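Local atomic coordinates of periplasmic beta-glucosidase (Pseudomonas aeruginosa, PDB entry 6R5T), a protein that probably hydrolyses terminal, non-reducing beta-D-glucosyl residues in the periplasm, releasing beta-D-glucose, as a glycoside hydrolase of family 3. Residues F75-A81 against G118-S124; L112-D117 against S348-R352; L165-S170 against Y331-G335; M172-F178 against A216-S222. The protein carries 1 engineered substitution. Where two conformers were deposited one is given. Residue numbers count along the deposited sequence, not the author numbering.

Contact 1. Residues F75-A81 against G118-S124. With BGC (beta-D-glucopyranose), chain C.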
# COMPACT_ATOMS: atom_id res chain seq x y z
N PHE A 75 -14.61 -36.12 -11.49
CA PHE A 75 -14.92 -34.88 -12.24
C PHE A 75 -13.62 -34.31 -12.82
O PHE A 75 -12.51 -34.58 -12.33
CB PHE A 75 -15.74 -33.89 -11.42
CG PHE A 75 -15.02 -33.15 -10.33
CD1 PHE A 75 -14.16 -32.11 -10.62
CD2 PHE A 75 -15.27 -33.43 -9.00
CE1 PHE A 75 -13.54 -31.39 -9.59
CE2 PHE A 75 -14.64 -32.74 -7.98
CZ PHE A 75 -13.78 -31.72 -8.27
N HIS A 76 -13.80 -33.51 -13.86
CA HIS A 76 -12.68 -32.89 -14.63
C HIS A 76 -12.84 -31.38 -14.61
O HIS A 76 -13.94 -30.89 -14.97
CB HIS A 76 -12.64 -33.42 -16.07
CG HIS A 76 -12.09 -34.80 -16.15
ND1 HIS A 76 -12.89 -35.90 -15.87
CD2 HIS A 76 -10.85 -35.27 -16.45
CE1 HIS A 76 -12.11 -36.97 -15.97
NE2 HIS A 76 -10.89 -36.63 -16.34
N ALA A 77 -11.79 -30.70 -14.20
CA ALA A 77 -11.81 -29.23 -14.08
C ALA A 77 -10.76 -28.59 -14.98
O ALA A 77 -9.76 -29.21 -15.35
CB ALA A 77 -11.64 -28.85 -12.62
N TYR A 78 -10.99 -27.30 -15.21
CA TYR A 78 -10.04 -26.44 -15.96
C TYR A 78 -10.26 -24.98 -15.60
O TYR A 78 -11.23 -24.63 -14.98
CB TYR A 78 -10.23 -26.69 -17.43
CG TYR A 78 -9.17 -26.21 -18.39
CD1 TYR A 78 -7.82 -26.36 -18.13
CD2 TYR A 78 -9.55 -25.63 -19.58
CE1 TYR A 78 -6.85 -25.95 -19.03
CE2 TYR A 78 -8.59 -25.23 -20.51
CZ TYR A 78 -7.25 -25.40 -20.22
OH TYR A 78 -6.29 -25.05 -21.13
N ASP A 79 -9.30 -24.16 -15.97
CA ASP A 79 -9.26 -22.69 -15.76
C ASP A 79 -9.92 -22.04 -16.98
O ASP A 79 -9.25 -21.50 -17.83
CB ASP A 79 -7.82 -22.26 -15.51
CG ASP A 79 -7.31 -22.60 -14.11
OD1 ASP A 79 -7.96 -22.11 -13.14
OD2 ASP A 79 -6.28 -23.29 -13.97
N VAL A 80 -11.23 -22.13 -17.05
CA VAL A 80 -12.05 -21.49 -18.08
C VAL A 80 -12.44 -20.13 -17.50
O VAL A 80 -13.40 -20.02 -16.80
CB VAL A 80 -13.23 -22.36 -18.49
CG1 VAL A 80 -14.02 -21.68 -19.54
CG2 VAL A 80 -12.78 -23.71 -19.01
N ALA A 81 -11.55 -19.17 -17.69
CA ALA A 81 -11.62 -17.86 -17.01
C ALA A 81 -12.44 -16.86 -17.84
O ALA A 81 -13.25 -16.14 -17.26
CB ALA A 81 -10.21 -17.38 -16.80
N GLY A 118 -16.14 -32.18 -22.47
CA GLY A 118 -16.17 -33.16 -21.37
C GLY A 118 -15.83 -32.58 -20.01
O GLY A 118 -15.88 -33.32 -19.01
N LEU A 119 -15.52 -31.29 -19.93
CA LEU A 119 -15.27 -30.69 -18.59
C LEU A 119 -16.54 -30.51 -17.76
O LEU A 119 -17.59 -30.13 -18.28
CB LEU A 119 -14.57 -29.34 -18.79
CG LEU A 119 -13.15 -29.50 -19.31
CD1 LEU A 119 -12.68 -28.19 -19.96
CD2 LEU A 119 -12.18 -29.98 -18.22
N ASP A 120 -16.42 -30.68 -16.44
CA ASP A 120 -17.53 -30.55 -15.48
C ASP A 120 -17.42 -29.28 -14.65
O ASP A 120 -18.39 -28.94 -14.00
CB ASP A 120 -17.51 -31.69 -14.46
CG ASP A 120 -17.47 -33.08 -15.05
OD1 ASP A 120 -18.45 -33.40 -15.79
OD2 ASP A 120 -16.45 -33.77 -14.89
N MET A 121 -16.24 -28.65 -14.59
CA MET A 121 -15.99 -27.59 -13.59
C MET A 121 -14.97 -26.59 -14.15
O MET A 121 -14.00 -26.97 -14.80
CB MET A 121 -15.48 -28.18 -12.29
CG MET A 121 -15.10 -27.10 -11.27
SD MET A 121 -14.33 -27.79 -9.77
CE MET A 121 -15.75 -28.54 -9.01
N SER A 122 -15.22 -25.32 -13.87
CA SER A 122 -14.20 -24.28 -14.08
C SER A 122 -13.79 -23.69 -12.74
O SER A 122 -14.64 -23.39 -11.91
CB SER A 122 -14.68 -23.19 -15.00
OG SER A 122 -13.61 -22.24 -15.19
N PHE A 123 -12.49 -23.39 -12.64
CA PHE A 123 -11.98 -22.56 -11.54
C PHE A 123 -12.23 -21.10 -11.92
O PHE A 123 -11.31 -20.42 -12.41
CB PHE A 123 -10.51 -22.87 -11.34
CG PHE A 123 -10.21 -24.32 -11.03
CD1 PHE A 123 -10.93 -25.03 -10.09
CD2 PHE A 123 -9.16 -24.94 -11.67
CE1 PHE A 123 -10.60 -26.36 -9.84
CE2 PHE A 123 -8.85 -26.26 -11.42
CZ PHE A 123 -9.56 -26.94 -10.49
N SER A 124 -13.44 -20.67 -11.76
CA SER A 124 -13.98 -19.36 -12.23
C SER A 124 -15.35 -19.22 -11.59
O SER A 124 -15.98 -20.24 -11.31
CB SER A 124 -14.05 -19.37 -13.74
OG SER A 124 -14.50 -18.13 -14.33
C2 BGC C . -6.00 -21.49 -10.81
C3 BGC C . -5.12 -22.71 -10.49
C4 BGC C . -3.65 -22.22 -10.64
C5 BGC C . -3.46 -21.09 -9.61
C6 BGC C . -2.08 -20.47 -9.67
C1 BGC C . -5.65 -20.34 -9.86
O1 BGC C . -6.41 -19.27 -10.32
O2 BGC C . -7.40 -21.74 -10.71
O3 BGC C . -5.37 -23.74 -11.46
O4 BGC C . -2.79 -23.33 -10.33
O5 BGC C . -4.27 -20.02 -9.97
O6 BGC C . -1.96 -19.46 -8.66
O HOH W 1 -15.77 -36.11 -15.90
O HOH W 2 -13.10 -15.84 -14.37

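Contact 2. Residues L112-D117 against S348-R352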
# COMPACT_ATOMS: atom_id res chain seq x y z
N LEU A 112 -20.73 -23.91 -22.32
CA LEU A 112 -21.18 -24.73 -23.48
C LEU A 112 -19.96 -25.38 -24.11
O LEU A 112 -19.91 -26.62 -24.33
CB LEU A 112 -21.89 -23.81 -24.49
CG LEU A 112 -22.48 -24.48 -25.73
CD1 LEU A 112 -23.54 -23.57 -26.36
CD2 LEU A 112 -21.39 -24.80 -26.73
N GLU A 113 -18.91 -24.60 -24.42
CA GLU A 113 -17.72 -25.13 -25.08
C GLU A 113 -16.91 -26.07 -24.17
O GLU A 113 -16.37 -27.07 -24.64
CB GLU A 113 -16.81 -24.03 -25.60
CG GLU A 113 -17.40 -23.22 -26.74
CD GLU A 113 -16.41 -22.26 -27.31
OE1 GLU A 113 -15.31 -22.04 -26.67
OE2 GLU A 113 -16.69 -21.73 -28.41
N ALA A 114 -16.81 -25.78 -22.87
CA ALA A 114 -15.99 -26.60 -21.97
C ALA A 114 -16.69 -27.96 -21.73
O ALA A 114 -16.02 -29.00 -21.84
CB ALA A 114 -15.73 -25.84 -20.68
N SER A 115 -17.99 -27.91 -21.48
CA SER A 115 -18.82 -29.13 -21.26
C SER A 115 -18.86 -29.92 -22.59
O SER A 115 -18.82 -31.18 -22.54
CB SER A 115 -20.18 -28.78 -20.72
OG SER A 115 -20.94 -27.98 -21.65
N ALA A 116 -18.82 -29.24 -23.73
CA ALA A 116 -18.79 -29.92 -25.06
C ALA A 116 -17.52 -30.74 -25.20
O ALA A 116 -17.52 -31.74 -25.96
CB ALA A 116 -18.91 -28.93 -26.21
N ASP A 117 -16.45 -30.38 -24.48
CA ASP A 117 -15.18 -31.12 -24.49
C ASP A 117 -15.10 -32.09 -23.31
O ASP A 117 -14.06 -32.76 -23.22
CB ASP A 117 -13.98 -30.17 -24.50
CG ASP A 117 -13.82 -29.42 -25.82
OD1 ASP A 117 -14.36 -29.91 -26.88
OD2 ASP A 117 -13.11 -28.39 -25.84
N SER A 348 -16.13 -24.96 -36.85
CA SER A 348 -17.58 -25.02 -36.65
C SER A 348 -17.90 -25.17 -35.17
O SER A 348 -19.09 -25.00 -34.85
CB SER A 348 -18.22 -26.17 -37.41
OG SER A 348 -17.61 -27.37 -36.99
N ARG A 349 -16.92 -25.44 -34.31
CA ARG A 349 -17.20 -25.60 -32.86
C ARG A 349 -16.92 -24.26 -32.13
O ARG A 349 -17.15 -24.18 -30.90
CB ARG A 349 -16.30 -26.71 -32.28
CG ARG A 349 -16.56 -28.06 -32.93
CD ARG A 349 -15.81 -29.16 -32.23
NE ARG A 349 -16.48 -29.54 -31.00
CZ ARG A 349 -15.93 -29.61 -29.77
NH1 ARG A 349 -14.69 -29.25 -29.54
NH2 ARG A 349 -16.65 -30.05 -28.75
N LEU A 350 -16.41 -23.26 -32.85
CA LEU A 350 -16.22 -21.91 -32.24
C LEU A 350 -17.51 -21.10 -32.24
O LEU A 350 -18.57 -21.50 -32.85
CB LEU A 350 -15.12 -21.17 -32.97
CG LEU A 350 -13.73 -21.76 -32.91
CD1 LEU A 350 -12.80 -20.95 -33.76
CD2 LEU A 350 -13.17 -21.83 -31.49
N HIS A 351 -17.48 -20.00 -31.51
CA HIS A 351 -18.60 -19.07 -31.36
C HIS A 351 -18.09 -17.67 -31.67
O HIS A 351 -18.13 -16.79 -30.76
CB HIS A 351 -19.27 -19.19 -29.99
CG HIS A 351 -19.91 -20.51 -29.78
ND1 HIS A 351 -19.20 -21.63 -29.38
CD2 HIS A 351 -21.19 -20.91 -30.01
CE1 HIS A 351 -20.02 -22.68 -29.37
NE2 HIS A 351 -21.25 -22.27 -29.77
N ARG A 352 -17.65 -17.46 -32.92
CA ARG A 352 -16.99 -16.17 -33.26
C ARG A 352 -17.99 -15.02 -33.20
O ARG A 352 -17.56 -13.93 -32.82
CB ARG A 352 -16.29 -16.21 -34.61
CG ARG A 352 -15.10 -17.15 -34.66
CD ARG A 352 -14.46 -17.08 -36.00
NE ARG A 352 -13.31 -17.95 -36.14
CZ ARG A 352 -12.08 -17.66 -35.74
NH1 ARG A 352 -11.85 -16.51 -35.15
NH2 ARG A 352 -11.08 -18.50 -35.90

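Contact 3. Residues L165-S170 against Y331-G335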
# COMPACT_ATOMS: atom_id res chain seq x y z
N LEU A 165 -27.31 -28.33 -12.71
CA LEU A 165 -25.87 -28.68 -12.74
C LEU A 165 -25.64 -30.02 -13.44
O LEU A 165 -24.50 -30.27 -13.83
CB LEU A 165 -25.28 -28.70 -11.33
CG LEU A 165 -24.68 -27.39 -10.86
CD1 LEU A 165 -24.35 -27.45 -9.39
CD2 LEU A 165 -23.46 -27.04 -11.69
N ALA A 166 -26.68 -30.85 -13.65
CA ALA A 166 -26.52 -32.14 -14.34
C ALA A 166 -26.69 -31.95 -15.86
O ALA A 166 -26.36 -32.88 -16.64
CB ALA A 166 -27.50 -33.14 -13.77
N ALA A 167 -27.09 -30.77 -16.32
CA ALA A 167 -27.26 -30.56 -17.77
C ALA A 167 -25.93 -30.74 -18.45
O ALA A 167 -24.90 -30.28 -17.94
CB ALA A 167 -27.83 -29.20 -18.11
N PRO A 168 -25.91 -31.35 -19.65
CA PRO A 168 -24.67 -31.55 -20.35
C PRO A 168 -24.03 -30.26 -20.87
O PRO A 168 -22.93 -30.36 -21.29
CB PRO A 168 -25.02 -32.43 -21.57
CG PRO A 168 -26.46 -32.83 -21.40
CD PRO A 168 -27.07 -31.96 -20.34
N ASP A 169 -24.72 -29.13 -20.86
CA ASP A 169 -24.09 -27.86 -21.28
C ASP A 169 -23.85 -26.96 -20.06
O ASP A 169 -23.64 -25.76 -20.27
CB ASP A 169 -24.93 -27.18 -22.36
CG ASP A 169 -26.35 -26.85 -21.95
OD1 ASP A 169 -26.83 -27.29 -20.86
OD2 ASP A 169 -27.00 -26.16 -22.75
N SER A 170 -23.93 -27.50 -18.85
CA SER A 170 -23.61 -26.79 -17.58
C SER A 170 -22.22 -27.23 -17.14
O SER A 170 -21.82 -28.39 -17.35
CB SER A 170 -24.62 -27.07 -16.50
OG SER A 170 -25.88 -26.48 -16.79
N TYR A 331 -20.69 -40.38 -18.26
CA TYR A 331 -20.35 -39.96 -19.64
C TYR A 331 -21.33 -38.90 -20.16
O TYR A 331 -21.33 -38.66 -21.38
CB TYR A 331 -20.27 -41.17 -20.58
CG TYR A 331 -19.19 -42.15 -20.19
CD1 TYR A 331 -17.89 -41.99 -20.60
CD2 TYR A 331 -19.48 -43.20 -19.33
CE1 TYR A 331 -16.89 -42.88 -20.24
CE2 TYR A 331 -18.49 -44.09 -18.93
CZ TYR A 331 -17.20 -43.94 -19.39
OH TYR A 331 -16.21 -44.79 -19.02
N ARG A 332 -22.07 -38.23 -19.29
CA ARG A 332 -23.13 -37.30 -19.75
C ARG A 332 -22.56 -36.11 -20.52
O ARG A 332 -23.28 -35.59 -21.40
CB ARG A 332 -23.99 -36.85 -18.58
CG ARG A 332 -23.26 -36.01 -17.54
CD ARG A 332 -24.00 -35.91 -16.23
NE ARG A 332 -25.36 -35.45 -16.42
CZ ARG A 332 -26.48 -36.20 -16.40
NH1 ARG A 332 -26.43 -37.47 -16.08
NH2 ARG A 332 -27.64 -35.64 -16.62
N ARG A 333 -21.29 -35.73 -20.29
CA ARG A 333 -20.65 -34.64 -21.07
C ARG A 333 -19.69 -35.20 -22.11
O ARG A 333 -18.91 -34.44 -22.69
CB ARG A 333 -19.95 -33.68 -20.08
CG ARG A 333 -20.93 -32.98 -19.16
CD ARG A 333 -20.21 -31.96 -18.25
NE ARG A 333 -21.22 -31.29 -17.50
CZ ARG A 333 -21.84 -31.75 -16.41
NH1 ARG A 333 -21.41 -32.82 -15.77
NH2 ARG A 333 -22.83 -31.06 -15.92
N LEU A 334 -19.71 -36.53 -22.36
CA LEU A 334 -18.68 -37.20 -23.19
C LEU A 334 -19.28 -37.90 -24.42
O LEU A 334 -18.55 -38.62 -25.06
CB LEU A 334 -17.91 -38.16 -22.29
CG LEU A 334 -17.08 -37.45 -21.23
CD1 LEU A 334 -16.52 -38.43 -20.23
CD2 LEU A 334 -15.96 -36.68 -21.90
N GLY A 335 -20.55 -37.65 -24.69
CA GLY A 335 -21.31 -38.26 -25.81
C GLY A 335 -21.40 -39.77 -25.66
O GLY A 335 -21.22 -40.29 -24.51

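Contact 4. Residues M172-F178 against A216-S222. With BGC (beta-D-glucopyranose), chain C.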
# COMPACT_ATOMS: atom_id res chain seq x y z
N MET A 172 -19.88 -26.69 -13.22
CA MET A 172 -19.88 -26.15 -11.85
C MET A 172 -18.87 -25.00 -11.77
O MET A 172 -17.79 -25.08 -12.36
CB MET A 172 -19.48 -27.23 -10.84
CG MET A 172 -19.43 -26.72 -9.45
SD MET A 172 -19.22 -28.07 -8.20
CE MET A 172 -20.81 -28.87 -8.36
N ALA A 173 -19.25 -23.95 -11.06
CA ALA A 173 -18.37 -22.78 -10.82
C ALA A 173 -17.63 -23.07 -9.50
O ALA A 173 -18.27 -23.38 -8.49
CB ALA A 173 -19.17 -21.52 -10.67
N ALA A 174 -16.32 -22.94 -9.50
CA ALA A 174 -15.48 -22.91 -8.31
C ALA A 174 -14.98 -21.45 -8.18
O ALA A 174 -14.00 -21.11 -8.80
CB ALA A 174 -14.34 -23.90 -8.40
N VAL A 175 -15.72 -20.66 -7.42
CA VAL A 175 -15.43 -19.22 -7.22
C VAL A 175 -14.06 -19.11 -6.54
O VAL A 175 -13.70 -19.91 -5.66
CB VAL A 175 -16.53 -18.48 -6.47
CG1 VAL A 175 -16.78 -19.01 -5.07
CG2 VAL A 175 -16.24 -16.98 -6.44
N LYS A 176 -13.30 -18.09 -6.95
CA LYS A 176 -11.90 -17.95 -6.43
C LYS A 176 -11.59 -16.45 -6.32
O LYS A 176 -12.30 -15.64 -6.92
CB LYS A 176 -10.93 -18.68 -7.36
CG LYS A 176 -10.71 -18.07 -8.73
CD LYS A 176 -9.90 -18.95 -9.64
CE LYS A 176 -9.52 -18.33 -10.95
NZ LYS A 176 -8.83 -19.33 -11.80
N HIS A 177 -10.57 -16.06 -5.56
CA HIS A 177 -9.70 -16.86 -4.71
C HIS A 177 -10.06 -16.51 -3.26
O HIS A 177 -9.83 -15.38 -2.85
CB HIS A 177 -8.24 -16.56 -4.99
CG HIS A 177 -7.80 -16.78 -6.40
ND1 HIS A 177 -7.85 -15.76 -7.33
CD2 HIS A 177 -7.25 -17.86 -6.99
CE1 HIS A 177 -7.34 -16.26 -8.46
NE2 HIS A 177 -7.00 -17.51 -8.29
N PHE A 178 -10.66 -17.43 -2.51
CA PHE A 178 -11.24 -17.10 -1.19
C PHE A 178 -10.09 -17.12 -0.20
O PHE A 178 -9.58 -18.22 0.11
CB PHE A 178 -12.31 -18.15 -0.88
CG PHE A 178 -13.15 -17.83 0.31
CD1 PHE A 178 -13.92 -16.70 0.34
CD2 PHE A 178 -13.22 -18.71 1.38
CE1 PHE A 178 -14.76 -16.44 1.42
CE2 PHE A 178 -14.01 -18.43 2.49
CZ PHE A 178 -14.79 -17.28 2.51
N ALA A 216 -23.00 -21.29 -6.19
CA ALA A 216 -21.73 -21.87 -6.65
C ALA A 216 -21.52 -23.23 -5.95
O ALA A 216 -21.66 -23.29 -4.72
CB ALA A 216 -20.58 -20.94 -6.35
N GLY A 217 -21.11 -24.24 -6.71
CA GLY A 217 -20.87 -25.59 -6.15
C GLY A 217 -19.54 -25.70 -5.44
O GLY A 217 -19.39 -26.62 -4.59
N ALA A 218 -18.59 -24.81 -5.72
CA ALA A 218 -17.25 -24.96 -5.14
C ALA A 218 -16.62 -23.60 -4.86
O ALA A 218 -17.02 -22.60 -5.42
CB ALA A 218 -16.37 -25.79 -6.02
N VAL A 219 -15.69 -23.63 -3.91
CA VAL A 219 -14.87 -22.45 -3.58
C VAL A 219 -13.39 -22.84 -3.63
O VAL A 219 -13.00 -23.83 -2.98
CB VAL A 219 -15.26 -21.91 -2.19
CG1 VAL A 219 -14.24 -20.84 -1.74
CG2 VAL A 219 -16.66 -21.42 -2.16
N MET A 220 -12.56 -22.10 -4.37
CA MET A 220 -11.11 -22.32 -4.42
C MET A 220 -10.45 -21.35 -3.43
O MET A 220 -10.68 -20.14 -3.51
CB MET A 220 -10.53 -22.13 -5.82
CG MET A 220 -9.07 -22.39 -5.77
SD MET A 220 -8.31 -22.25 -7.39
CE MET A 220 -8.47 -23.98 -7.86
N VAL A 221 -9.71 -21.91 -2.49
CA VAL A 221 -9.06 -21.17 -1.39
C VAL A 221 -7.81 -20.47 -1.93
O VAL A 221 -7.12 -21.00 -2.80
CB VAL A 221 -8.81 -22.12 -0.22
CG1 VAL A 221 -8.17 -21.36 0.92
CG2 VAL A 221 -10.14 -22.76 0.20
N SER A 222 -7.53 -19.29 -1.41
CA SER A 222 -6.40 -18.46 -1.88
C SER A 222 -5.05 -18.88 -1.29
O SER A 222 -4.97 -19.68 -0.34
CB SER A 222 -6.73 -17.03 -1.62
OG SER A 222 -6.67 -16.75 -0.24
C2 BGC C . -6.00 -21.49 -10.81
C3 BGC C . -5.12 -22.71 -10.49
C4 BGC C . -3.65 -22.22 -10.64
C5 BGC C . -3.46 -21.09 -9.61
C6 BGC C . -2.08 -20.47 -9.67
C1 BGC C . -5.65 -20.34 -9.86
O1 BGC C . -6.41 -19.27 -10.32
O2 BGC C . -7.40 -21.74 -10.71
O3 BGC C . -5.37 -23.74 -11.46
O4 BGC C . -2.79 -23.33 -10.33
O5 BGC C . -4.27 -20.02 -9.97
O6 BGC C . -1.96 -19.46 -8.66

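Contact 1. Residues F75-A81 against G118-S124
Two neighbouring parallel strands of the family 3 TIM-like barrel, 75-78 and 121-122, run into the sugar pocket, to which D79 and F123 contribute at their C-terminal ends. The backbone register pairs A77 with M121 and Y78 with S122. H76 O accepts D120 N (2.9 Å) and, weakly, M121 N (3.2 Å); Y78 N donates to M121 O (3.1 Å), and F123 N to Y78 O (2.9 Å). The D120 side chain adds to the backbone pairing, its OD2 receiving H76 N (2.9 Å), and a water joins OD2 to H76 ND1. G118, which closes the preceding helix in a Schellman motif, has the positive phi that favours glycine. On the face carrying A77 and M121, A77 CB meets M121 CB (3.9 Å) and F123 CZ (3.5 Å), while M121 SD lies 4.7 Å from the F75 ring centroid, an oblique Met-aromatic contact. S122 OG, on the face shared with Y78, donates to V80 O (2.8 Å), just beyond the other strand. D79 OD1 accepts BGC O2 at 2.5 Å; D79 OD2 accepts BGC O3 at 2.7 Å. The two adjacent hydroxyls share one carboxylate, a bidentate grip that implies recognition of the sugar's O2-O3 edge.

Contact 2. Residues L112-D117 against S348-R352
R349, in the short 3-10 segment 348-349, is the first residue of the loop to meet the end of helix 100-116. Its side chain bends at chi3 (p) and brings the guanidinium edge-on to D117, whose OD1 forms a salt bridge with NH1 at 2.8 Å and also accepts NH2 at 3.0 Å. The NH2 group lies 3.6 Å from A116 CB, so the guanidinium sits against the C-terminal end of the helix. Both charges have further partners: D117 OD2 pairs with R85, and R349 NH1 donates to T344 O. L350 points its CA-CB bond away, and its CA passes 3.9 Å from E113 OE2. H351 turns back toward the helix and donates from ND1 to E113 OE2 at 2.7 Å, nearly straight at 169°, while its CE1 touches L112 CD2 at 3.7 Å. T86 is hydrogen-bonded to the same E113 oxygen and to the backbone N of H351, drawing in a third piece of chain. H351 also occupies the N-cap position of helix 352-362. Such a His-carboxylate hydrogen bond beside an Arg-Asp salt bridge is polar packing away from the sugar site, tying the C-terminal end of a barrel helix to the connection toward the following domain.

Contact 3. Residues L165-S170 against Y331-G335
Hydrogen bonds from two consecutive arginine side chains to backbone carbonyls dominate this contact. R332 NE (2.8 Å) and NH2 (3.0 Å) converge on the single acceptor A166 O. R333 extends alongside the other loop: NE donates to S170 O at 3.0 Å, and NH2 adds weak bonds to S170 O at 3.2 Å and to L165 O at 2.8 Å. A167 O is also close to R333 NH2, at 3.0 Å. Each loop contains a type I beta turn, A167 to S170 and Y331 to L334, closed by S170 N to A167 O (3.1 Å) and L334 N to Y331 O (2.8 Å). The first turn belongs to the connection from helix 146-161 to strand 172-178 of the family 3 TIM-like barrel, part of a beta-alpha-beta crossover, and the second to the chain leaving the barrel after helix 307-323. Charge pairing takes R333 beyond the two loops, since its NH1 forms a salt bridge with D120 OD1. Van der Waals contact fills the remaining interface. P168 CB rests 3.6 Å from R332 O, R333 CG lies 3.9 Å from P168 O, and A166 CB sits 3.8 Å from R332 NH2, with P168 and R333 having the closest CA atoms, 5.1 Å apart.

Contact 4. Residues M172-F178 against A216-S222
Strands 172-178 and 218-221 come closest where A174 faces A218, 4.2 Å apart between CA atoms and 3.7 Å between CB atoms. At the entry to the pair, M172 SD sits 3.6 Å from G217 CA, filling the hollow left by the missing side chain; a CB on residue 217 would clash with the sulfur. On the face carrying V175 and V219, V175 CG1 nests against V219 CG2 (3.8 Å), and V219 CG1 is wedged 3.4 Å from F178 CB. The parallel backbone bonds include M220 N to V175 O (2.8 Å) and F178 N to M220 O (2.9 Å). Between V175 and F178 the register slips by one residue, a beta bulge, and the peptide before H177 is cis. K176 CB packs on M220 CB (3.8 Å), while at the pocket K176 NZ donates to glucose O1 (2.8 Å) and O2 (3.0 Å), H177 NE2 is hydrogen-bonded to O1 (2.8 Å), and M220 SD lies 3.5 Å from O2. In the TIM-like barrel of the family, M172, A174 and A218 touch M121 of the adjoining strand 121-122, whereas A173 and A216 meet helix 146-161, and F178 and V221 press on helix 235-245.

Contacts 1 and 4 are buried strand pairs of one parallel barrel sheet, joined because strands 121-122 and 172-178 are neighbours; D120 O and S122 O face the backbone nitrogens of M172 and A174 at 2.8 and 3.0 Å. Both touch the same glucose. Contacts 2 and 3 are only partly buried and lie away from the sugar, and arginines supply much of their bonding, to a carboxylate in contact 2 and to backbone carbonyls in contact 3. Helix 100-116 of contact 2 leads directly into strand 121-122 of contact 1, while R333 of contact 3 forms a salt bridge with D120. Contact 4 touches contact 3 but not contact 2.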